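Flavohemoglobin (Malassezia yamatoensis, PDB 6O0A) probably detoxifies nitric oxide as a heme- and FAD-containing dioxygenase, with electrons passed from NAD(P)H through the flavin to the heme. Local coordinates at residues 309-314 against 329-334. Sequence-based numbering, arbitrary orientation. Where two conformers were deposited one is given.
Sequences VMIIAS and ERAKEL
Arg330 NH2 donates to Glu333 OE2 at 2.7 Å, a nearly straight bond that lies in the guanidinium plane and reaches OE2 on its syn side but tilted 34° out of the carboxylate plane. Alongside it, Arg330 NE bonds to Glu333 OE1 at 2.9 Å, meeting it from above the carboxylate plane; the arginine thus holds the carboxylate side-on with one nitrogen to each oxygen, and the two bonds together probably keep the carboxylate tilted against the guanidinium. A second salt bridge, Lys332 NZ to Glu329 OE2 at 2.8 Å, also lies on the side of the helix away from the strand. What meets the strand is apolar, and no hydrogen bond crosses between 309-314 and 329-334. Val309 sends its CG2 to Leu334 CD1, 4.4 Å away; the leucine puts that methyl forward by setting CD1 anti to its CA (chi2 169°). Two residues further along the strand, Ile311 CD1 reaches Ala331 CB end-on at 4.5 Å, with the isoleucine's outer bond turned off a staggered position (chi2 140°). Both are loose touches between buried side chains. This is the first half of a beta-alpha-beta crossover in the NAD-binding domain: strand 308-315 leads to helix 324-332, and the chain returns in strand 336-343, parallel to and hydrogen-bonded with the first. Val339 of that second strand touches both Ile311 and Ala331, while Val297 of helix 290-302 meets Ile311 and Arg330. On the way into strand 336-343, Leu334 N bonds back to Ala331 O at 3.1 Å, and the CB of Leu334 points toward strand 308-315.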
# COMPACT_ATOMS: atom_id res chain seq x y z
N VAL A 309 -5.05 22.87 -7.89
CA VAL A 309 -4.53 21.90 -6.93
C VAL A 309 -4.65 22.52 -5.54
O VAL A 309 -4.13 23.61 -5.29
CB VAL A 309 -3.07 21.52 -7.23
CG1 VAL A 309 -2.54 20.54 -6.18
CG2 VAL A 309 -2.94 20.90 -8.63
N MET A 310 -5.36 21.84 -4.66
CA MET A 310 -5.51 22.27 -3.27
C MET A 310 -4.84 21.23 -2.39
O MET A 310 -5.20 20.05 -2.44
CB MET A 310 -6.98 22.42 -2.90
CG MET A 310 -7.23 22.82 -1.45
SD MET A 310 -9.00 22.73 -1.04
CE MET A 310 -9.73 23.64 -2.40
N ILE A 311 -3.86 21.66 -1.60
CA ILE A 311 -3.12 20.74 -0.75
C ILE A 311 -3.39 21.12 0.70
O ILE A 311 -3.18 22.27 1.09
CB ILE A 311 -1.61 20.78 -1.05
CG1 ILE A 311 -1.35 20.38 -2.50
CG2 ILE A 311 -0.85 19.84 -0.08
CD1 ILE A 311 -0.28 21.19 -3.20
N ILE A 312 -3.86 20.15 1.49
CA ILE A 312 -4.15 20.36 2.90
C ILE A 312 -3.35 19.33 3.67
O ILE A 312 -3.63 18.13 3.58
CB ILE A 312 -5.65 20.24 3.22
CG1 ILE A 312 -6.50 20.99 2.19
CG2 ILE A 312 -5.95 20.76 4.62
CD1 ILE A 312 -6.41 22.50 2.28
N ALA A 313 -2.35 19.79 4.42
CA ALA A 313 -1.43 18.90 5.13
C ALA A 313 -1.52 19.15 6.63
O ALA A 313 -1.55 20.30 7.08
CB ALA A 313 0.00 19.11 4.63
N SER A 314 -1.55 18.07 7.40
CA SER A 314 -1.65 18.12 8.85
C SER A 314 -0.34 17.65 9.48
O SER A 314 0.32 16.74 8.96
CB SER A 314 -2.81 17.24 9.33
OG SER A 314 -3.04 17.42 10.72
N GLU A 329 8.04 24.72 -2.01
CA GLU A 329 8.79 25.18 -3.19
C GLU A 329 8.19 24.61 -4.46
O GLU A 329 7.99 25.34 -5.44
CB GLU A 329 10.26 24.80 -3.07
CG GLU A 329 11.02 25.60 -2.03
CD GLU A 329 10.94 27.10 -2.26
OE1 GLU A 329 11.32 27.57 -3.37
OE2 GLU A 329 10.49 27.81 -1.35
N ARG A 330 7.88 23.31 -4.47
CA ARG A 330 7.27 22.70 -5.65
C ARG A 330 5.92 23.32 -5.95
O ARG A 330 5.60 23.57 -7.12
CB ARG A 330 7.12 21.19 -5.47
CG ARG A 330 8.42 20.41 -5.43
CD ARG A 330 9.14 20.44 -6.78
NE ARG A 330 9.89 21.68 -6.98
CZ ARG A 330 10.98 22.02 -6.31
NH1 ARG A 330 11.47 21.20 -5.37
NH2 ARG A 330 11.59 23.18 -6.56
N ALA A 331 5.11 23.56 -4.92
CA ALA A 331 3.79 24.12 -5.14
C ALA A 331 3.87 25.51 -5.74
O ALA A 331 2.98 25.91 -6.51
CB ALA A 331 3.01 24.14 -3.82
N LYS A 332 4.93 26.27 -5.43
CA LYS A 332 5.09 27.60 -6.02
C LYS A 332 5.22 27.54 -7.53
O LYS A 332 4.91 28.52 -8.22
CB LYS A 332 6.32 28.30 -5.43
CG LYS A 332 6.09 28.93 -4.08
CD LYS A 332 7.16 29.95 -3.75
CE LYS A 332 8.44 29.28 -3.28
NZ LYS A 332 9.03 30.01 -2.13
N GLU A 333 5.71 26.41 -8.05
CA GLU A 333 5.89 26.26 -9.49
C GLU A 333 4.60 25.94 -10.21
O GLU A 333 4.55 26.04 -11.44
CB GLU A 333 6.95 25.17 -9.75
CG GLU A 333 8.33 25.58 -9.23
CD GLU A 333 9.29 24.42 -8.96
OE1 GLU A 333 8.93 23.25 -9.17
OE2 GLU A 333 10.42 24.71 -8.52
N LEU A 334 3.54 25.56 -9.50
CA LEU A 334 2.27 25.28 -10.14
C LEU A 334 1.51 26.56 -10.42
O LEU A 334 1.57 27.52 -9.65
CB LEU A 334 1.43 24.35 -9.28
CG LEU A 334 1.98 22.92 -9.23
CD1 LEU A 334 1.26 22.15 -8.16
CD2 LEU A 334 1.81 22.27 -10.60